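Local atomic coordinates of glutathione S-transferase (Pseudomonas fluorescens, PDB entry 3M3M), a protein that probably catalyses the conjugation of glutathione to electrophilic compounds, as a glutathione transferase, and binds glutathione. Residues L131-Y136 with G175-Y181; L146-L152 with W187-V191. One frame throughout, in Å; residues are numbered along the deposited sequence.

Contact 1: L131-Y136 with G175-Y181; sequences LHKRGY and GFDLSRY
Tyr136 lies between two partners of the loop 175-181, its ring covered on one face by Phe176 and on the other by Arg180. Phe176 brings its edge, with CD1 3.7 Å from Tyr136 CE1, in a T-shaped pair whose planes stand at 76°. The Arg180 guanidinium lies almost flat on the opposite face, NH1 3.4 Å from Tyr136 CZ, a stack with the planes at 16°, reached by a chain extended from CG to NE. The phenol oxygen is held too: Asp177 N donates to Tyr136 OH over 3.0 Å, and a water sits 2.6 Å from that OH. Replacing Tyr136 with an alanine would probably leave the Asp177 amide without its acceptor and open a gap between Phe176 and Arg180.

Phe176 in turn offers a face to the edge of His132, whose CD2 is 3.5 Å from Phe176 CZ, while His132 NE2 is hydrogen-bonded to Gly174 O. Gly135 suits its place, since a CB there would run into Phe176 CE1. Tyr181 OH, 3.2 Å from Tyr136 CD1, is hydrogen-bonded to Asp140 OD1. Together His132, Tyr136 and Phe176 form an aromatic cluster that fastens the loop before helix 182-192 onto helix 125-146, within the all-helical C-terminal domain of the glutathione transferase fold.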
ATOM      1  N   LEU A 131     -16.096   8.748  -4.740  1.00 14.48           N
ATOM      2  CA  LEU A 131     -14.924   7.852  -4.474  1.00 12.25           C
ATOM      3  C   LEU A 131     -15.362   6.411  -4.612  1.00 13.59           C
ATOM      4  O   LEU A 131     -14.639   5.573  -5.091  1.00 10.95           O
ATOM      5  CB  LEU A 131     -14.375   8.112  -3.063  1.00 13.49           C
ATOM      6  CG  LEU A 131     -13.937   9.538  -2.764  1.00 14.23           C
ATOM      7  CD1 LEU A 131     -13.477   9.601  -1.268  1.00 15.18           C
ATOM      8  CD2 LEU A 131     -12.829  10.083  -3.694  1.00 10.29           C
ATOM      9  N   HIS A 132     -16.542   6.058  -4.151  1.00 13.66           N
ATOM     10  CA  HIS A 132     -17.021   4.729  -4.381  1.00 14.84           C
ATOM     11  C   HIS A 132     -17.079   4.364  -5.855  1.00 14.25           C
ATOM     12  O   HIS A 132     -16.656   3.300  -6.238  1.00 12.98           O
ATOM     13  CB  HIS A 132     -18.406   4.504  -3.717  1.00 15.99           C
ATOM     14  CG  HIS A 132     -18.279   3.994  -2.320  1.00 16.49           C
ATOM     15  ND1 HIS A 132     -19.350   3.493  -1.612  1.00 20.30           N
ATOM     16  CD2 HIS A 132     -17.220   4.002  -1.473  1.00 16.14           C
ATOM     17  CE1 HIS A 132     -18.936   3.133  -0.405  1.00 22.43           C
ATOM     18  NE2 HIS A 132     -17.633   3.413  -0.305  1.00 18.91           N
ATOM     19  N   LYS A 133     -17.615   5.239  -6.675  1.00 13.97           N
ATOM     20  CA  LYS A 133     -17.743   4.902  -8.110  1.00 12.89           C
ATOM     21  C   LYS A 133     -16.361   4.686  -8.737  1.00 13.17           C
ATOM     22  O   LYS A 133     -16.182   3.674  -9.441  1.00 13.58           O
ATOM     23  CB  LYS A 133     -18.449   6.034  -8.884  1.00 14.89           C
ATOM     24  CG  LYS A 133     -19.960   5.951  -8.512  1.00 22.36           C
ATOM     25  CD  LYS A 133     -20.814   6.959  -9.324  1.00 33.09           C
ATOM     26  CE  LYS A 133     -22.231   6.958  -8.668  1.00 39.36           C
ATOM     27  NZ  LYS A 133     -23.158   7.811  -9.479  1.00 47.22           N
ATOM     28  N   ARG A 134     -15.398   5.539  -8.391  1.00 11.83           N
ATOM     29  CA  ARG A 134     -14.099   5.448  -9.048  1.00 12.15           C
ATOM     30  C   ARG A 134     -13.336   4.276  -8.430  1.00 11.52           C
ATOM     31  O   ARG A 134     -12.541   3.630  -9.163  1.00 11.18           O
ATOM     32  CB  ARG A 134     -13.291   6.770  -8.917  1.00 14.01           C
ATOM     33  CG  ARG A 134     -14.015   7.845  -9.735  1.00 18.88           C
ATOM     34  CD  ARG A 134     -13.335   9.213  -9.778  1.00 29.37           C
ATOM     35  NE  ARG A 134     -12.815   9.479 -11.122  1.00 41.85           N
ATOM     36  CZ  ARG A 134     -11.973  10.470 -11.425  1.00 45.42           C
ATOM     37  NH1 ARG A 134     -11.542  10.580 -12.678  1.00 50.39           N
ATOM     38  NH2 ARG A 134     -11.556  11.345 -10.488  1.00 43.50           N
ATOM     39  N   GLY A 135     -13.516   4.028  -7.128  1.00 10.11           N
ATOM     40  CA  GLY A 135     -12.759   2.885  -6.506  1.00  9.86           C
ATOM     41  C   GLY A 135     -13.249   1.580  -7.052  1.00 10.20           C
ATOM     42  O   GLY A 135     -12.477   0.673  -7.316  1.00 10.26           O
ATOM     43  N   TYR A 136     -14.540   1.448  -7.245  1.00  9.66           N
ATOM     44  CA  TYR A 136     -15.075   0.221  -7.814  1.00  9.04           C
ATOM     45  C   TYR A 136     -14.537  -0.001  -9.245  1.00 10.23           C
ATOM     46  O   TYR A 136     -14.323  -1.085  -9.654  1.00 12.45           O
ATOM     47  CB  TYR A 136     -16.607   0.258  -7.789  1.00 10.64           C
ATOM     48  CG  TYR A 136     -17.225  -0.204  -6.483  1.00  9.59           C
ATOM     49  CD1 TYR A 136     -16.864  -1.408  -5.886  1.00  9.88           C
ATOM     50  CD2 TYR A 136     -18.188   0.544  -5.857  1.00 12.65           C
ATOM     51  CE1 TYR A 136     -17.466  -1.835  -4.680  1.00 10.42           C
ATOM     52  CE2 TYR A 136     -18.760   0.121  -4.676  1.00 13.35           C
ATOM     53  CZ  TYR A 136     -18.404  -1.063  -4.101  1.00 14.01           C
ATOM     54  OH  TYR A 136     -18.993  -1.417  -2.936  1.00 14.80           O
ATOM     55  N   GLY A 175     -16.223   1.131   3.024  1.00 13.61           N
ATOM     56  CA  GLY A 175     -17.563   0.817   2.508  1.00 14.55           C
ATOM     57  C   GLY A 175     -17.636   0.083   1.191  1.00 15.60           C
ATOM     58  O   GLY A 175     -18.728  -0.119   0.644  1.00 16.72           O
ATOM     59  N   PHE A 176     -16.508  -0.341   0.651  1.00 13.14           N
ATOM     60  CA  PHE A 176     -16.516  -1.271  -0.486  1.00 12.79           C
ATOM     61  C   PHE A 176     -16.862  -2.702  -0.130  1.00 13.81           C
ATOM     62  O   PHE A 176     -16.332  -3.291   0.828  1.00 15.11           O
ATOM     63  CB  PHE A 176     -15.139  -1.249  -1.254  1.00 11.94           C
ATOM     64  CG  PHE A 176     -14.772   0.129  -1.722  1.00 11.82           C
ATOM     65  CD1 PHE A 176     -15.170   0.572  -3.032  1.00 11.33           C
ATOM     66  CD2 PHE A 176     -14.017   1.007  -0.899  1.00  8.13           C
ATOM     67  CE1 PHE A 176     -14.819   1.913  -3.479  1.00  9.20           C
ATOM     68  CE2 PHE A 176     -13.713   2.352  -1.364  1.00  8.41           C
ATOM     69  CZ  PHE A 176     -14.123   2.785  -2.634  1.00 10.56           C
ATOM     70  N   ASP A 177     -17.727  -3.296  -0.959  1.00 14.51           N
ATOM     71  CA  ASP A 177     -18.199  -4.634  -0.664  1.00 15.05           C
ATOM     72  C   ASP A 177     -17.411  -5.615  -1.499  1.00 15.64           C
ATOM     73  O   ASP A 177     -17.669  -5.803  -2.726  1.00 14.66           O
ATOM     74  CB  ASP A 177     -19.693  -4.692  -1.012  1.00 16.95           C
ATOM     75  CG  ASP A 177     -20.298  -6.068  -0.798  1.00 20.37           C
ATOM     76  OD1 ASP A 177     -19.638  -7.047  -0.343  1.00 19.00           O
ATOM     77  OD2 ASP A 177     -21.542  -6.167  -1.102  1.00 22.28           O
ATOM     78  N   LEU A 178     -16.426  -6.261  -0.859  1.00 13.60           N
ATOM     79  CA  LEU A 178     -15.539  -7.115  -1.635  1.00 14.43           C
ATOM     80  C   LEU A 178     -16.206  -8.422  -1.959  1.00 13.93           C
ATOM     81  O   LEU A 178     -15.637  -9.222  -2.648  1.00 14.36           O
ATOM     82  CB  LEU A 178     -14.192  -7.405  -0.881  1.00 15.58           C
ATOM     83  CG  LEU A 178     -13.369  -6.063  -0.729  1.00 18.61           C
ATOM     84  CD1 LEU A 178     -12.130  -6.400   0.008  1.00 26.19           C
ATOM     85  CD2 LEU A 178     -13.017  -5.461  -2.077  1.00 21.98           C
ATOM     86  N   SER A 179     -17.420  -8.690  -1.401  1.00 16.08           N
ATOM     87  CA  SER A 179     -18.090  -9.963  -1.798  1.00 16.22           C
ATOM     88  C   SER A 179     -18.490  -9.925  -3.275  1.00 17.03           C
ATOM     89  O   SER A 179     -18.697 -10.987  -3.870  1.00 18.04           O
ATOM     90  CB  SER A 179     -19.357 -10.291  -0.952  1.00 16.92           C
ATOM     91  OG  SER A 179     -20.425  -9.371  -1.290  1.00 19.68           O
ATOM     92  N   ARG A 180     -18.528  -8.727  -3.896  1.00 15.48           N
ATOM     93  CA  ARG A 180     -18.713  -8.563  -5.329  1.00 15.56           C
ATOM     94  C   ARG A 180     -17.474  -8.986  -6.167  1.00 15.73           C
ATOM     95  O   ARG A 180     -17.560  -9.105  -7.430  1.00 14.30           O
ATOM     96  CB  ARG A 180     -18.994  -7.085  -5.620  1.00 16.22           C
ATOM     97  CG  ARG A 180     -20.175  -6.494  -4.843  1.00 19.80           C
ATOM     98  CD  ARG A 180     -20.367  -5.120  -5.436  1.00 23.80           C
ATOM     99  NE  ARG A 180     -21.391  -4.423  -4.699  1.00 23.97           N
ATOM    100  CZ  ARG A 180     -21.692  -3.130  -4.888  1.00 26.02           C
ATOM    101  NH1 ARG A 180     -21.018  -2.381  -5.788  1.00 21.53           N
ATOM    102  NH2 ARG A 180     -22.650  -2.576  -4.133  1.00 26.42           N
ATOM    103  N   TYR A 181     -16.355  -9.255  -5.478  1.00 13.79           N
ATOM    104  CA  TYR A 181     -15.053  -9.500  -6.123  1.00 13.00           C
ATOM    105  C   TYR A 181     -14.418 -10.799  -5.633  1.00 14.13           C
ATOM    106  O   TYR A 181     -13.404 -10.824  -4.893  1.00 13.47           O
ATOM    107  CB  TYR A 181     -14.123  -8.286  -5.773  1.00 12.24           C
ATOM    108  CG  TYR A 181     -14.677  -7.018  -6.396  1.00 10.52           C
ATOM    109  CD1 TYR A 181     -14.429  -6.748  -7.752  1.00 13.83           C
ATOM    110  CD2 TYR A 181     -15.453  -6.122  -5.663  1.00 13.57           C
ATOM    111  CE1 TYR A 181     -14.950  -5.580  -8.350  1.00 13.36           C
ATOM    112  CE2 TYR A 181     -16.039  -4.943  -6.284  1.00 15.53           C
ATOM    113  CZ  TYR A 181     -15.715  -4.704  -7.656  1.00 10.03           C
ATOM    114  OH  TYR A 181     -16.250  -3.578  -8.217  1.00 13.75           O
TER
HETATM  115  O   HOH W   1     -20.874  -0.004  -1.926  1.00 24.16           O

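Contact 2: L146-L152 with W187-V191; sequences LSRTPYL and WMQRV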
ATOM      1  N   LEU A 146      -7.258 -10.825 -12.063  1.00  9.34           N
ATOM      2  CA  LEU A 146      -7.037 -11.911 -11.096  1.00 10.54           C
ATOM      3  C   LEU A 146      -8.029 -13.063 -11.456  1.00 15.07           C
ATOM      4  O   LEU A 146      -8.013 -14.101 -10.798  1.00 15.84           O
ATOM      5  CB  LEU A 146      -7.305 -11.373  -9.700  1.00 11.65           C
ATOM      6  CG  LEU A 146      -6.125 -10.421  -9.316  1.00  8.13           C
ATOM      7  CD1 LEU A 146      -6.539  -9.669  -8.064  1.00 11.93           C
ATOM      8  CD2 LEU A 146      -4.752 -11.207  -9.152  1.00  9.94           C
ATOM      9  N   SER A 147      -8.920 -12.810 -12.434  1.00 17.07           N
ATOM     10  CA  SER A 147      -9.842 -13.895 -12.900  1.00 19.66           C
ATOM     11  C   SER A 147      -9.080 -14.798 -13.867  1.00 21.64           C
ATOM     12  O   SER A 147      -9.588 -15.893 -14.253  1.00 24.72           O
ATOM     13  CB  SER A 147     -11.154 -13.279 -13.488  1.00 18.62           C
ATOM     14  OG  SER A 147     -11.935 -12.699 -12.421  1.00 23.92           O
ATOM     15  N   ARG A 148      -7.885 -14.365 -14.281  1.00 21.85           N
ATOM     16  CA  ARG A 148      -7.019 -14.988 -15.274  1.00 24.32           C
ATOM     17  C   ARG A 148      -5.659 -15.436 -14.755  1.00 24.24           C
ATOM     18  O   ARG A 148      -5.085 -16.402 -15.258  1.00 25.93           O
ATOM     19  CB  ARG A 148      -6.735 -14.066 -16.452  1.00 25.30           C
ATOM     20  CG  ARG A 148      -8.029 -13.782 -17.150  1.00 28.54           C
ATOM     21  CD  ARG A 148      -7.908 -12.903 -18.347  1.00 38.33           C
ATOM     22  NE  ARG A 148      -9.270 -12.615 -18.873  1.00 43.17           N
ATOM     23  CZ  ARG A 148     -10.044 -13.459 -19.588  1.00 48.08           C
ATOM     24  NH1 ARG A 148      -9.694 -14.730 -19.836  1.00 47.59           N
ATOM     25  NH2 ARG A 148     -11.218 -13.039 -20.035  1.00 44.40           N
ATOM     26  N   THR A 149      -5.070 -14.710 -13.800  1.00 23.22           N
ATOM     27  CA  THR A 149      -3.747 -15.090 -13.256  1.00 18.33           C
ATOM     28  C   THR A 149      -3.892 -14.989 -11.720  1.00 16.72           C
ATOM     29  O   THR A 149      -4.717 -14.276 -11.193  1.00 15.54           O
ATOM     30  CB  THR A 149      -2.556 -14.165 -13.703  1.00 19.95           C
ATOM     31  OG1 THR A 149      -2.870 -12.791 -13.356  1.00 18.43           O
ATOM     32  CG2 THR A 149      -2.234 -14.257 -15.225  1.00 20.22           C
ATOM     33  N   PRO A 150      -3.048 -15.678 -10.998  1.00 14.09           N
ATOM     34  CA  PRO A 150      -3.302 -15.724  -9.564  1.00 14.16           C
ATOM     35  C   PRO A 150      -2.661 -14.517  -8.811  1.00 12.22           C
ATOM     36  O   PRO A 150      -3.060 -14.223  -7.666  1.00 12.59           O
ATOM     37  CB  PRO A 150      -2.513 -16.987  -9.128  1.00 14.76           C
ATOM     38  CG  PRO A 150      -1.536 -17.177 -10.159  1.00 16.30           C
ATOM     39  CD  PRO A 150      -2.119 -16.737 -11.439  1.00 18.26           C
ATOM     40  N   TYR A 151      -1.706 -13.878  -9.452  1.00 12.67           N
ATOM     41  CA  TYR A 151      -1.152 -12.601  -8.881  1.00 10.79           C
ATOM     42  C   TYR A 151      -1.270 -11.589 -10.009  1.00 10.99           C
ATOM     43  O   TYR A 151      -1.708 -11.939 -11.140  1.00 12.97           O
ATOM     44  CB  TYR A 151       0.313 -12.752  -8.467  1.00  9.57           C
ATOM     45  CG  TYR A 151       0.425 -13.656  -7.258  1.00 10.40           C
ATOM     46  CD1 TYR A 151       0.090 -13.202  -5.970  1.00 12.75           C
ATOM     47  CD2 TYR A 151       0.845 -14.959  -7.405  1.00 15.72           C
ATOM     48  CE1 TYR A 151       0.192 -14.075  -4.843  1.00 18.00           C
ATOM     49  CE2 TYR A 151       0.911 -15.836  -6.291  1.00 17.83           C
ATOM     50  CZ  TYR A 151       0.615 -15.366  -5.030  1.00 19.65           C
ATOM     51  OH  TYR A 151       0.779 -16.232  -3.937  1.00 22.17           O
ATOM     52  N   LEU A 152      -0.990 -10.320  -9.703  1.00 10.75           N
ATOM     53  CA  LEU A 152      -1.247  -9.316 -10.768  1.00 11.76           C
ATOM     54  C   LEU A 152      -0.322  -9.496 -11.931  1.00 12.70           C
ATOM     55  O   LEU A 152      -0.734  -9.186 -13.082  1.00 13.57           O
ATOM     56  CB  LEU A 152      -1.135  -7.858 -10.174  1.00  8.05           C
ATOM     57  CG  LEU A 152      -2.334  -7.637  -9.247  1.00 10.17           C
ATOM     58  CD1 LEU A 152      -1.984  -6.384  -8.428  1.00 11.96           C
ATOM     59  CD2 LEU A 152      -3.643  -7.421 -10.006  1.00  9.20           C
ATOM     60  N   TRP A 187      -7.335 -13.854  -4.296  1.00 13.00           N
ATOM     61  CA  TRP A 187      -5.970 -13.297  -4.287  1.00 12.11           C
ATOM     62  C   TRP A 187      -5.530 -12.822  -2.889  1.00 11.38           C
ATOM     63  O   TRP A 187      -4.346 -13.050  -2.468  1.00 13.39           O
ATOM     64  CB  TRP A 187      -5.955 -12.162  -5.316  1.00 11.14           C
ATOM     65  CG  TRP A 187      -4.775 -11.217  -5.264  1.00 10.63           C
ATOM     66  CD1 TRP A 187      -3.556 -11.344  -5.816  1.00  8.73           C
ATOM     67  CD2 TRP A 187      -4.843  -9.905  -4.683  1.00  9.73           C
ATOM     68  NE1 TRP A 187      -2.778 -10.173  -5.552  1.00 10.01           N
ATOM     69  CE2 TRP A 187      -3.577  -9.266  -4.913  1.00 10.04           C
ATOM     70  CE3 TRP A 187      -5.874  -9.229  -4.006  1.00  6.99           C
ATOM     71  CZ2 TRP A 187      -3.282  -7.918  -4.452  1.00  9.57           C
ATOM     72  CZ3 TRP A 187      -5.599  -7.870  -3.537  1.00 11.66           C
ATOM     73  CH2 TRP A 187      -4.305  -7.257  -3.788  1.00  7.26           C
HETATM   74  N   MSE A 188      -6.441 -12.160  -2.142  1.00 13.29           N
HETATM   75  CA  MSE A 188      -6.098 -11.706  -0.790  1.00 11.34           C
HETATM   76  C   MSE A 188      -5.721 -12.994  -0.000  1.00 14.08           C
HETATM   77  O   MSE A 188      -4.812 -12.977   0.803  1.00 13.60           O
HETATM   78  CB  MSE A 188      -7.289 -11.097  -0.101  1.00 14.13           C
HETATM   79  CG  MSE A 188      -7.436  -9.689  -0.607  1.00 12.95           C
HETATM   80 SE   MSE A 188      -9.077  -8.767  -0.073  1.00 28.65          SE
HETATM   81  CE  MSE A 188      -9.232  -9.161   1.919  1.00 23.18           C
ATOM     82  N   GLN A 189      -6.557 -14.030  -0.115  1.00 12.57           N
ATOM     83  CA  GLN A 189      -6.150 -15.342   0.489  1.00 16.04           C
ATOM     84  C   GLN A 189      -4.764 -15.882   0.164  1.00 14.16           C
ATOM     85  O   GLN A 189      -4.045 -16.311   1.081  1.00 15.97           O
ATOM     86  CB  GLN A 189      -7.245 -16.395   0.208  1.00 17.21           C
ATOM     87  CG  GLN A 189      -8.100 -16.504   1.353  1.00 30.03           C
ATOM     88  CD  GLN A 189      -7.368 -17.411   2.275  1.00 41.87           C
ATOM     89  OE1 GLN A 189      -6.597 -18.275   1.784  1.00 51.57           O
ATOM     90  NE2 GLN A 189      -7.518 -17.223   3.578  1.00 44.99           N
ATOM     91  N   ARG A 190      -4.331 -15.812  -1.101  1.00 11.74           N
ATOM     92  CA  ARG A 190      -3.021 -16.199  -1.525  1.00 12.78           C
ATOM     93  C   ARG A 190      -1.916 -15.325  -0.908  1.00 13.45           C
ATOM     94  O   ARG A 190      -0.913 -15.823  -0.470  1.00 13.26           O
ATOM     95  CB  ARG A 190      -2.849 -16.148  -3.072  1.00 11.75           C
ATOM     96  CG  ARG A 190      -3.739 -17.159  -3.702  1.00 18.62           C
ATOM     97  CD  ARG A 190      -3.237 -17.542  -5.098  1.00 29.14           C
ATOM     98  NE  ARG A 190      -3.895 -16.592  -5.864  1.00 31.95           N
ATOM     99  CZ  ARG A 190      -5.142 -16.619  -6.330  1.00 31.62           C
ATOM    100  NH1 ARG A 190      -6.002 -17.646  -6.287  1.00 31.04           N
ATOM    101  NH2 ARG A 190      -5.511 -15.536  -6.905  1.00 15.71           N
ATOM    102  N   VAL A 191      -2.125 -14.012  -0.905  1.00 12.31           N
ATOM    103  CA  VAL A 191      -1.167 -13.109  -0.289  1.00 10.50           C
ATOM    104  C   VAL A 191      -0.982 -13.472   1.161  1.00 10.87           C
ATOM    105  O   VAL A 191       0.132 -13.653   1.635  1.00 12.50           O
ATOM    106  CB  VAL A 191      -1.664 -11.629  -0.459  1.00 10.34           C
ATOM    107  CG1 VAL A 191      -0.786 -10.663   0.432  1.00  9.44           C
ATOM    108  CG2 VAL A 191      -1.573 -11.295  -2.032  1.00 10.41           C
TER
HETATM  109  O   HOH W   2      -7.964 -14.741  -7.965  1.00 13.15           O
HETATM  110  O   HOH W   3       1.850 -15.435  -1.565  1.00 24.08           O
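The indole of Trp187 has Leu146 CD1 over one face and Val191 CG2, one helical turn on, over the other, while Pro150 O lies at its edge in the ring plane. Leu146 makes a CH-pi contact, CD1 3.9 Å from the centroid of the five-membered ring, and its second methyl, CD2, comes 3.5 Å from Trp187 CD1. The tryptophan turns its broad apolar surface to the branched leucine because chi1, 166°, sets CG opposite the backbone N; NE1 finds a hydrogen-bond acceptor in Asp161.

The guanidinium of Arg190 carries Pro150 CB over one face. Bent at chi3 (-89°), the arginine chain brings two nitrogens to one carbonyl oxygen: NE is 3.1 Å and NH2 2.9 Å from Pro150 O, the latter in the carbonyl plane on a lone pair. An arginine suits this place because it can supply both donors while its aliphatic part packs. A water accepts from NH2 and donates to Leu146 O, adding a second link to the loop. Tyr151 lies alongside the helix, Val191 CG2 at its ring edge and its OH 3.7 Å from Arg190 CB, and another water joins that OH to Arg190 O.

The contact thus fixes the loop following helix 125-146 against helix 182-192; helix 159-168 completes the surroundings, with Asp161 also accepting from Leu152 N and Leu164 touching Leu152.

Overall arrangement
From the N terminus, the chain first forms the thioredoxin-like N-terminal domain, which supplies most of the glutathione pocket, and then enters the helical C-terminal domain, where both contacts lie. Helix 125-146 supplies the first side of contact 1, and the loop beginning at its end supplies the first side of contact 2. After helix 159-168 the chain returns in the loop 175-181, closing contact 1, and helix 182-192 then closes contact 2. The closures therefore cross rather than nest, with centres about 17 Å apart. They meet where Leu178 CD1 packs 3.9 Å from SE of selenomethionine Met188. Together they tie the end of the helical domain back to helix 125-146 and its following loop.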